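Local structure of DNA polymerase sliding clamp 2 (Sulfolobus tokodaii, 3AIZ) at residues A[179-183]-A[184-188]; A[159-163]-A[164-168]; A[136-140]-A[141-145]; A[169-173]-A[174-178]. The protein forms part of a ring-shaped sliding clamp that encircles DNA and tethers the replicative polymerase and other DNA-processing proteins to it. One frame throughout, in Å; residues are numbered along the deposited sequence.

Interaction 1. Residues A[179-183]-A[184-188]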
loop_
_atom_site.group_PDB
_atom_site.type_symbol
_atom_site.label_atom_id
_atom_site.label_comp_id
_atom_site.label_asym_id
_atom_site.label_seq_id
_atom_site.Cartn_x
_atom_site.Cartn_y
_atom_site.Cartn_z
ATOM N N SER A 179 -10.913 23.912 32.750
ATOM C CA SER A 179 -11.472 24.489 31.532
ATOM C C SER A 179 -12.771 25.229 31.827
ATOM O O SER A 179 -13.474 24.911 32.786
ATOM C CB SER A 179 -11.710 23.407 30.478
ATOM O OG SER A 179 -12.571 22.394 30.967
ATOM N N LEU A 180 -13.081 26.219 30.997
ATOM C CA LEU A 180 -14.286 27.019 31.176
ATOM C C LEU A 180 -15.130 27.021 29.910
ATOM O O LEU A 180 -14.649 27.369 28.831
ATOM C CB LEU A 180 -13.922 28.456 31.556
ATOM C CG LEU A 180 -13.008 28.625 32.771
ATOM C CD1 LEU A 180 -12.638 30.088 32.966
ATOM C CD2 LEU A 180 -13.664 28.061 34.021
ATOM N N LEU A 181 -16.391 26.631 30.048
ATOM C CA LEU A 181 -17.312 26.629 28.921
ATOM C C LEU A 181 -18.378 27.701 29.118
ATOM O O LEU A 181 -19.046 27.743 30.150
ATOM C CB LEU A 181 -17.958 25.253 28.762
ATOM C CG LEU A 181 -16.987 24.070 28.727
ATOM C CD1 LEU A 181 -17.727 22.767 28.471
ATOM C CD2 LEU A 181 -15.912 24.289 27.676
ATOM N N LYS A 182 -18.523 28.572 28.127
ATOM C CA LYS A 182 -19.488 29.663 28.200
ATOM C C LYS A 182 -20.299 29.720 26.913
ATOM O O LYS A 182 -19.985 29.030 25.943
ATOM C CB LYS A 182 -18.769 30.995 28.427
ATOM C CG LYS A 182 -17.650 30.924 29.457
ATOM C CD LYS A 182 -16.965 32.267 29.657
ATOM C CE LYS A 182 -17.846 33.232 30.438
ATOM N NZ LYS A 182 -17.100 34.455 30.855
ATOM N N GLN A 183 -21.344 30.541 26.908
ATOM C CA GLN A 183 -22.159 30.725 25.714
ATOM C C GLN A 183 -21.297 31.154 24.530
ATOM O O GLN A 183 -20.395 31.978 24.677
ATOM C CB GLN A 183 -23.249 31.766 25.968
ATOM C CG GLN A 183 -24.122 32.053 24.761
ATOM C CD GLN A 183 -24.943 30.851 24.344
ATOM O OE1 GLN A 183 -25.546 30.176 25.180
ATOM N NE2 GLN A 183 -24.973 30.577 23.044
ATOM N N ASP A 184 -21.577 30.583 23.362
ATOM C CA ASP A 184 -20.848 30.909 22.136
ATOM C C ASP A 184 -19.363 30.570 22.226
ATOM O O ASP A 184 -18.583 30.937 21.348
ATOM C CB ASP A 184 -21.020 32.388 21.778
ATOM C CG ASP A 184 -22.456 32.749 21.460
ATOM O OD1 ASP A 184 -23.257 31.834 21.173
ATOM O OD2 ASP A 184 -22.784 33.955 21.497
ATOM N N LYS A 185 -18.974 29.868 23.285
ATOM C CA LYS A 185 -17.577 29.499 23.477
ATOM C C LYS A 185 -17.419 28.423 24.546
ATOM O O LYS A 185 -17.062 28.726 25.685
ATOM C CB LYS A 185 -16.748 30.730 23.849
ATOM C CG LYS A 185 -15.260 30.458 24.000
ATOM C CD LYS A 185 -14.511 31.694 24.474
ATOM C CE LYS A 185 -13.033 31.397 24.676
ATOM N NZ LYS A 185 -12.291 32.577 25.203
ATOM N N PRO A 186 -17.676 27.157 24.180
ATOM C CA PRO A 186 -18.126 26.728 22.854
ATOM C C PRO A 186 -19.607 26.388 22.864
ATOM O O PRO A 186 -20.152 25.983 21.837
ATOM C CB PRO A 186 -17.335 25.433 22.629
ATOM C CG PRO A 186 -16.673 25.102 23.980
ATOM C CD PRO A 186 -17.300 25.998 24.997
ATOM N N LEU A 187 -20.244 26.540 24.021
ATOM C CA LEU A 187 -21.633 26.129 24.199
ATOM C C LEU A 187 -22.569 26.812 23.209
ATOM O O LEU A 187 -22.542 28.031 23.050
ATOM C CB LEU A 187 -22.092 26.415 25.631
ATOM C CG LEU A 187 -21.199 25.876 26.750
ATOM C CD1 LEU A 187 -21.744 26.277 28.109
ATOM C CD2 LEU A 187 -21.057 24.367 26.652
ATOM N N LYS A 188 -23.394 26.012 22.541
ATOM C CA LYS A 188 -24.424 26.540 21.659
ATOM C C LYS A 188 -25.600 27.045 22.486
ATOM O O LYS A 188 -26.330 27.943 22.067
ATOM C CB LYS A 188 -24.895 25.464 20.682
ATOM C CG LYS A 188 -23.795 24.887 19.811
ATOM C CD LYS A 188 -24.357 23.888 18.814
ATOM C CE LYS A 188 -23.272 23.351 17.896
ATOM N NZ LYS A 188 -23.830 22.424 16.873
#

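Interaction 2. Residues A[159-163]-A[164-168]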
loop_
_atom_site.group_PDB
_atom_site.type_symbol
_atom_site.label_atom_id
_atom_site.label_comp_id
_atom_site.label_asym_id
_atom_site.label_seq_id
_atom_site.Cartn_x
_atom_site.Cartn_y
_atom_site.Cartn_z
ATOM N N ILE A 159 -17.289 19.126 37.927
ATOM C CA ILE A 159 -18.014 20.043 37.061
ATOM C C ILE A 159 -18.969 20.898 37.890
ATOM O O ILE A 159 -19.646 20.398 38.787
ATOM C CB ILE A 159 -18.781 19.297 35.948
ATOM C CG1 ILE A 159 -19.348 20.288 34.930
ATOM C CG2 ILE A 159 -19.885 18.434 36.536
ATOM C CD1 ILE A 159 -19.916 19.630 33.691
ATOM N N SER A 160 -19.003 22.192 37.595
ATOM C CA SER A 160 -19.854 23.121 38.326
ATOM C C SER A 160 -20.183 24.321 37.453
ATOM O O SER A 160 -19.417 24.673 36.560
ATOM C CB SER A 160 -19.166 23.583 39.612
ATOM O OG SER A 160 -18.016 24.356 39.323
ATOM N N ALA A 161 -21.321 24.953 37.712
ATOM C CA ALA A 161 -21.750 26.068 36.880
ATOM C C ALA A 161 -22.484 27.147 37.660
ATOM O O ALA A 161 -23.258 26.856 38.570
ATOM C CB ALA A 161 -22.615 25.567 35.729
ATOM N N ASP A 162 -22.221 28.398 37.299
ATOM C CA ASP A 162 -23.025 29.516 37.766
ATOM C C ASP A 162 -23.958 29.912 36.630
ATOM O O ASP A 162 -24.187 29.123 35.713
ATOM C CB ASP A 162 -22.147 30.693 38.202
ATOM C CG ASP A 162 -21.253 31.206 37.086
ATOM O OD1 ASP A 162 -21.555 30.940 35.905
ATOM O OD2 ASP A 162 -20.247 31.883 37.393
ATOM N N GLU A 163 -24.484 31.129 36.672
ATOM C CA GLU A 163 -25.477 31.547 35.689
ATOM C C GLU A 163 -24.937 31.598 34.257
ATOM O O GLU A 163 -25.692 31.421 33.300
ATOM C CB GLU A 163 -26.086 32.899 36.075
ATOM C CG GLU A 163 -27.245 33.332 35.187
ATOM C CD GLU A 163 -27.869 34.639 35.636
ATOM O OE1 GLU A 163 -27.412 35.200 36.654
ATOM O OE2 GLU A 163 -28.818 35.104 34.970
ATOM N N ASN A 164 -23.634 31.828 34.106
ATOM C CA ASN A 164 -23.062 32.051 32.778
ATOM C C ASN A 164 -21.842 31.202 32.420
ATOM O O ASN A 164 -21.296 31.335 31.327
ATOM C CB ASN A 164 -22.712 33.532 32.597
ATOM C CG ASN A 164 -23.937 34.424 32.555
ATOM O OD1 ASN A 164 -25.056 33.954 32.344
ATOM N ND2 ASN A 164 -23.729 35.721 32.750
ATOM N N THR A 165 -21.414 30.331 33.328
ATOM C CA THR A 165 -20.172 29.593 33.117
ATOM C C THR A 165 -20.201 28.169 33.665
ATOM O O THR A 165 -20.598 27.939 34.805
ATOM C CB THR A 165 -18.974 30.335 33.748
ATOM O OG1 THR A 165 -18.844 31.633 33.154
ATOM C CG2 THR A 165 -17.686 29.555 33.536
ATOM N N VAL A 166 -19.771 27.215 32.843
ATOM C CA VAL A 166 -19.597 25.837 33.288
ATOM C C VAL A 166 -18.108 25.550 33.443
ATOM O O VAL A 166 -17.319 25.822 32.542
ATOM C CB VAL A 166 -20.218 24.829 32.300
ATOM C CG1 VAL A 166 -19.997 23.405 32.785
ATOM C CG2 VAL A 166 -21.702 25.103 32.122
ATOM N N THR A 167 -17.730 24.998 34.592
ATOM C CA THR A 167 -16.324 24.797 34.918
ATOM C C THR A 167 -16.002 23.337 35.225
ATOM O O THR A 167 -16.721 22.680 35.974
ATOM C CB THR A 167 -15.913 25.657 36.130
ATOM O OG1 THR A 167 -16.135 27.043 35.835
ATOM C CG2 THR A 167 -14.450 25.441 36.472
ATOM N N LEU A 168 -14.917 22.837 34.640
ATOM C CA LEU A 168 -14.435 21.493 34.940
ATOM C C LEU A 168 -13.031 21.569 35.533
ATOM O O LEU A 168 -12.181 22.298 35.025
ATOM C CB LEU A 168 -14.435 20.617 33.683
ATOM C CG LEU A 168 -15.787 20.319 33.027
ATOM C CD1 LEU A 168 -16.265 21.504 32.200
ATOM C CD2 LEU A 168 -15.699 19.074 32.163
#

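Interaction 3. Residues A[136-140]-A[141-145]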
loop_
_atom_site.group_PDB
_atom_site.type_symbol
_atom_site.label_atom_id
_atom_site.label_comp_id
_atom_site.label_asym_id
_atom_site.label_seq_id
_atom_site.Cartn_x
_atom_site.Cartn_y
_atom_site.Cartn_z
ATOM N N PHE A 136 -26.472 22.057 29.129
ATOM C CA PHE A 136 -25.816 22.807 28.068
ATOM C C PHE A 136 -25.631 21.949 26.825
ATOM O O PHE A 136 -25.556 20.724 26.910
ATOM C CB PHE A 136 -24.476 23.382 28.540
ATOM C CG PHE A 136 -23.487 22.346 28.997
ATOM C CD1 PHE A 136 -23.418 21.975 30.330
ATOM C CD2 PHE A 136 -22.614 21.756 28.099
ATOM C CE1 PHE A 136 -22.502 21.028 30.753
ATOM C CE2 PHE A 136 -21.696 20.810 28.518
ATOM C CZ PHE A 136 -21.639 20.448 29.846
ATOM N N THR A 137 -25.572 22.599 25.669
ATOM C CA THR A 137 -25.414 21.891 24.409
ATOM C C THR A 137 -24.132 22.331 23.717
ATOM O O THR A 137 -23.789 23.512 23.719
ATOM C CB THR A 137 -26.615 22.133 23.475
ATOM O OG1 THR A 137 -27.834 21.926 24.199
ATOM C CG2 THR A 137 -26.571 21.182 22.287
ATOM N N THR A 138 -23.420 21.375 23.132
ATOM C CA THR A 138 -22.169 21.671 22.450
ATOM C C THR A 138 -21.818 20.575 21.454
ATOM O O THR A 138 -22.315 19.455 21.552
ATOM C CB THR A 138 -21.009 21.829 23.449
ATOM O OG1 THR A 138 -19.802 22.126 22.738
ATOM C CG2 THR A 138 -20.818 20.552 24.250
ATOM N N ASP A 139 -20.964 20.906 20.492
ATOM C CA ASP A 139 -20.492 19.925 19.526
ATOM C C ASP A 139 -19.621 18.890 20.230
ATOM O O ASP A 139 -18.802 19.234 21.081
ATOM C CB ASP A 139 -19.710 20.610 18.405
ATOM C CG ASP A 139 -19.316 19.651 17.298
ATOM O OD1 ASP A 139 -20.032 19.593 16.276
ATOM O OD2 ASP A 139 -18.291 18.953 17.452
ATOM N N GLY A 140 -19.807 17.623 19.875
ATOM C CA GLY A 140 -19.102 16.531 20.521
ATOM C C GLY A 140 -17.590 16.638 20.461
ATOM O O GLY A 140 -16.892 16.143 21.345
ATOM N N ASP A 141 -17.080 17.281 19.415
ATOM C CA ASP A 141 -15.639 17.440 19.251
ATOM C C ASP A 141 -15.014 18.157 20.445
ATOM O O ASP A 141 -13.919 17.809 20.888
ATOM C CB ASP A 141 -15.322 18.183 17.950
ATOM C CG ASP A 141 -15.615 17.348 16.716
ATOM O OD1 ASP A 141 -15.216 16.163 16.689
ATOM O OD2 ASP A 141 -16.241 17.875 15.771
ATOM N N VAL A 142 -15.718 19.157 20.965
ATOM C CA VAL A 142 -15.241 19.895 22.127
ATOM C C VAL A 142 -15.111 18.973 23.333
ATOM O O VAL A 142 -14.077 18.954 24.002
ATOM C CB VAL A 142 -16.179 21.061 22.484
ATOM C CG1 VAL A 142 -15.675 21.777 23.725
ATOM C CG2 VAL A 142 -16.296 22.024 21.313
ATOM N N LEU A 143 -16.164 18.210 23.610
ATOM C CA LEU A 143 -16.151 17.274 24.727
ATOM C C LEU A 143 -15.027 16.256 24.561
ATOM O O LEU A 143 -14.378 15.869 25.532
ATOM C CB LEU A 143 -17.502 16.568 24.857
ATOM C CG LEU A 143 -18.703 17.476 25.136
ATOM C CD1 LEU A 143 -19.995 16.675 25.172
ATOM C CD2 LEU A 143 -18.506 18.242 26.435
ATOM N N LYS A 144 -14.798 15.829 23.324
ATOM C CA LYS A 144 -13.702 14.918 23.027
ATOM C C LYS A 144 -12.369 15.568 23.383
ATOM O O LYS A 144 -11.498 14.931 23.972
ATOM C CB LYS A 144 -13.719 14.518 21.553
ATOM C CG LYS A 144 -12.688 13.467 21.177
ATOM C CD LYS A 144 -12.862 13.032 19.732
ATOM C CE LYS A 144 -11.942 11.876 19.383
ATOM N NZ LYS A 144 -12.168 11.398 17.990
ATOM N N ASP A 145 -12.220 16.840 23.026
ATOM C CA ASP A 145 -11.019 17.595 23.370
ATOM C C ASP A 145 -10.830 17.657 24.882
ATOM O O ASP A 145 -9.722 17.475 25.386
ATOM C CB ASP A 145 -11.082 19.008 22.786
ATOM C CG ASP A 145 -10.918 19.025 21.277
ATOM O OD1 ASP A 145 -10.345 18.058 20.730
ATOM O OD2 ASP A 145 -11.356 20.006 20.638
#

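Interaction 4. Residues A[169-173]-A[174-178]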
loop_
_atom_site.group_PDB
_atom_site.type_symbol
_atom_site.label_atom_id
_atom_site.label_comp_id
_atom_site.label_asym_id
_atom_site.label_seq_id
_atom_site.Cartn_x
_atom_site.Cartn_y
_atom_site.Cartn_z
ATOM N N SER A 169 -12.793 20.820 36.606
ATOM C CA SER A 169 -11.519 20.893 37.319
ATOM C C SER A 169 -11.005 19.531 37.772
ATOM O O SER A 169 -11.774 18.684 38.222
ATOM C CB SER A 169 -11.644 21.814 38.535
ATOM O OG SER A 169 -11.948 23.140 38.145
ATOM N N THR A 170 -9.696 19.334 37.658
ATOM C CA THR A 170 -9.048 18.128 38.160
ATOM C C THR A 170 -7.689 18.460 38.765
ATOM O O THR A 170 -7.106 19.502 38.465
ATOM C CB THR A 170 -8.857 17.074 37.055
ATOM O OG1 THR A 170 -8.038 17.614 36.010
ATOM C CG2 THR A 170 -10.195 16.660 36.479
ATOM N N GLU A 171 -7.190 17.569 39.614
ATOM C CA GLU A 171 -5.910 17.773 40.279
ATOM C C GLU A 171 -5.226 16.439 40.551
ATOM O O GLU A 171 -5.834 15.523 41.102
ATOM C CB GLU A 171 -6.108 18.542 41.589
ATOM C CG GLU A 171 -4.816 18.881 42.331
ATOM C CD GLU A 171 -4.230 17.695 43.084
ATOM O OE1 GLU A 171 -5.014 16.865 43.593
ATOM O OE2 GLU A 171 -2.984 17.598 43.171
ATOM N N GLU A 172 -3.959 16.331 40.165
ATOM C CA GLU A 172 -3.193 15.118 40.418
ATOM C C GLU A 172 -1.692 15.378 40.461
ATOM O O GLU A 172 -1.130 15.976 39.545
ATOM C CB GLU A 172 -3.499 14.051 39.366
ATOM C CG GLU A 172 -2.793 12.728 39.619
ATOM C CD GLU A 172 -2.979 11.736 38.489
ATOM O OE1 GLU A 172 -3.669 10.716 38.699
ATOM O OE2 GLU A 172 -2.434 11.975 37.391
ATOM N N ALA A 173 -1.052 14.919 41.533
ATOM C CA ALA A 173 0.399 14.995 41.669
ATOM C C ALA A 173 0.946 16.398 41.419
ATOM O O ALA A 173 1.969 16.563 40.752
ATOM C CB ALA A 173 1.071 13.988 40.742
ATOM N N GLY A 174 0.263 17.403 41.956
ATOM C CA GLY A 174 0.713 18.777 41.833
ATOM C C GLY A 174 0.278 19.440 40.542
ATOM O O GLY A 174 0.371 20.659 40.400
ATOM N N ARG A 175 -0.192 18.636 39.594
ATOM C CA ARG A 175 -0.687 19.165 38.330
ATOM C C ARG A 175 -2.171 19.508 38.414
ATOM O O ARG A 175 -2.932 18.854 39.127
ATOM C CB ARG A 175 -0.402 18.193 37.181
ATOM C CG ARG A 175 1.063 18.165 36.772
ATOM C CD ARG A 175 1.323 17.229 35.607
ATOM N NE ARG A 175 1.099 15.832 35.963
ATOM C CZ ARG A 175 0.130 15.080 35.453
ATOM N NH1 ARG A 175 -0.703 15.590 34.556
ATOM N NH2 ARG A 175 -0.003 13.817 35.835
ATOM N N THR A 176 -2.570 20.545 37.687
ATOM C CA THR A 176 -3.932 21.057 37.762
ATOM C C THR A 176 -4.518 21.316 36.381
ATOM O O THR A 176 -3.809 21.726 35.464
ATOM C CB THR A 176 -3.986 22.361 38.586
ATOM O OG1 THR A 176 -4.481 22.076 39.899
ATOM C CG2 THR A 176 -4.894 23.385 37.919
ATOM N N TYR A 177 -5.816 21.066 36.239
ATOM C CA TYR A 177 -6.528 21.365 35.002
ATOM C C TYR A 177 -7.849 22.060 35.301
ATOM O O TYR A 177 -8.554 21.691 36.240
ATOM C CB TYR A 177 -6.781 20.090 34.198
ATOM C CG TYR A 177 -7.702 20.291 33.014
ATOM C CD1 TYR A 177 -7.230 20.831 31.826
ATOM C CD2 TYR A 177 -9.043 19.941 33.084
ATOM C CE1 TYR A 177 -8.066 21.016 30.742
ATOM C CE2 TYR A 177 -9.886 20.122 32.005
ATOM C CZ TYR A 177 -9.392 20.658 30.837
ATOM O OH TYR A 177 -10.229 20.840 29.759
ATOM N N LYS A 178 -8.179 23.065 34.498
ATOM C CA LYS A 178 -9.429 23.795 34.666
ATOM C C LYS A 178 -9.870 24.459 33.366
ATOM O O LYS A 178 -9.277 25.447 32.931
ATOM C CB LYS A 178 -9.294 24.843 35.772
ATOM C CG LYS A 178 -10.574 25.618 36.046
ATOM C CD LYS A 178 -10.366 26.668 37.126
ATOM C CE LYS A 178 -9.895 26.038 38.429
ATOM N NZ LYS A 178 -9.619 27.063 39.476
#

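Interaction 1. Residues A[179-183]-A[184-188]
Leu181 lies against both residues that follow the turn. Its CD2 meets Pro186 CD at 3.5 Å, while its CB approaches Leu187 CD2 at 3.9 Å, the two leucine side chains crossing at about a right angle. Next comes Lys182, whose backbone N and O carry the bonds of the turn: Lys182 N donates to Lys185 O at 2.8 Å, and Lys182 O receives Lys185 N at 3.0 Å and, more weakly, Leu187 N. A cis peptide precedes Pro186 and probably helps redirect the chain, after which Gln183 and Leu187 pair in parallel. Gln183 closes the segment. Its side chain leaves with CG opposite the backbone N and then bends at chi2 (65°), which brings NE2 back to the turn. There Gln183 NE2 gives one N-H to Asp184 OD1 at 2.8 Å and the other to Lys188 O at 3.1 Å, both acceptors lying close to the amide plane. The carboxylate plane is nearly perpendicular to the amide (88°), and NE2 meets OD1 from above the carboxylate plane. Across the subunit interface, Lys185 NZ forms a salt bridge with Asp102 of the sliding clamp C chain. The arrangement is a type II beta turn from Lys182 to Lys185, linking two strands of the PCNA C-terminal domain.

Interaction 2. Residues A[159-163]-A[164-168]
Asp162 turns its carboxylate onto the backbone of Asn164 and Thr165. Asp162 OD1 accepts Asn164 N at 2.9 Å, the donor lying above the carboxylate plane, and also lies 2.7 Å from Thr165 N in a bond that is weak because its angle is only 125°. The first of these closes an Asx turn. It is made possible by a chi1 of 59°, which sets CG between the backbone N and the carbonyl carbon and folds the acid back over the loop. Asp162 and Thr165 run side by side, pointing the same way, with Thr165 CB near OD1.

Behind the loop, Asp162 N donates to Thr165 O at 3.0 Å. Farther along comes the hydrogen-bonded antiparallel pair of Ser160 and Thr167. Ser160 N lies 2.8 Å from Thr167 O. In return, Thr167 N lies 2.6 Å from Ser160 O. The side chains of this pair share one face of the sheet. On the other face, Val166 fits between Ile159 and Ala161: its CG1 touches Ile159 CG1 at 3.8 Å and its CG2 touches Ala161 CB at 3.7 Å. Phe136 packs on Val166, and Val134 on Ala161. Strand 196-201 flanks the hairpin through backbone bonds of Ile159 and Ala161, while strand 175-183 bonds to Val166 and Leu168.

The chemistry thus divides in two. A buried apolar face holds the strands to the domain interior, whereas the exposed loop relies on a carboxylate accepting backbone N-H groups, an environment that would probably help keep the acid ionised.

Interaction 3. Residues A[136-140]-A[141-145]
Two side-chain rotations tie Asp139 and Thr138 to the helix start. In Asp139, CG swings opposite the backbone N (chi1 -174°) and the carboxylate is turned at chi2, which carries Asp139 OD2 to Asp141 N at 2.8 Å. The donor meets OD2 on its anti side and somewhat out of the carboxylate plane. In Thr138, chi1 of -180° directs OG1 toward Val142 and leaves CG2 to pack on Leu143, with Thr138 OG1 3.8 Å from Val142 CB and Thr138 CG2 3.8 Å from Leu143 CG. OG1 also makes a weak hydrogen bond to Asp139 O.

Asp139 therefore occupies the N-cap, taking up an N-H of the first turn by its side chain. Its backbone carbonyl serves as well: Asp139 O receives Val142 N at 3.1 Å, and Gly140 O then accepts Lys144 N at 2.9 Å as regular helical bonding sets in. The carboxylates of Asp139 and Asp141 lie side by side, their planes 30° apart. If both are ionised they would repel, which the helix N-terminus would probably offset in part.

The capped helix 140-150 follows strand 134-138 directly. Val142 rests on Pro186 of strand 186-192 and on Val104 of the sliding clamp C chain, Leu143 is packed by Val218 of strand 218-223 and Phe209 of helix 202-211, and Thr138 lies against Leu187, beside the turn into the helix.

Interaction 4. Residues A[169-173]-A[174-178]
Arg175 and Glu172 close the two-residue type I' turn of a beta hairpin joining strands 165-172 and 175-183. Starting from the arginine CB, which sits 3.3 Å from Glu172 O, the chain passes CG, still beside that carbonyl oxygen, and bends at chi3 (-67°). The bend brings one face of the guanidinium over Glu172 O, offset toward the rim. At the tip, Arg175 NH2 forms a salt bridge with Glu172 OE2 at 3.4 Å, the carboxylate and guanidinium planes being 65° apart. NH1 has a second partner in Leu152 O, and NE makes a long, weak ion pair with Asp73 of the sliding clamp C chain.

The backbones confirm the hairpin: Glu172 N donates to Arg175 O at 2.9 Å, and Arg175 N returns to Glu172 O at 2.8 Å. Two residues back, Thr170 and Tyr177 form the next hydrogen-bonded pair, and Thr170 OG1 nears Tyr177 CB at 3.3 Å, meeting the ring obliquely. Thr176, Tyr177 and Lys178 also pair antiparallel with a strand of clamp C, so the sheet continues across the interface, where the Tyr177 ring meets Phe109 of that chain.

On the face opposite Tyr177, Lys178 bends at chi3 and curls round the serine hydroxyl, placing Ser169 OG 3.5 Å from Lys178 CG and 3.6 Å from Lys178 CE.

Along the chain the contacts come in the order interaction 3, 2, 4 and 1, all within the PCNA C-terminal domain range. The centre of interaction 1 lies about 9 Å from that of interaction 3 and about 10 Å from that of interaction 2. Strand 186-192 neighbours 134-138, and strand 175-183 neighbours 165-172. Interactions 2 and 4 lie towards the two ends of strand 165-172, with centres about 17 Å apart, while 4 and 1 share strand 175-183, their centres about 21 Å apart. That strand also pairs with clamp C, so turns at both of its ends flank the surface through which neighbouring clamp subunits associate.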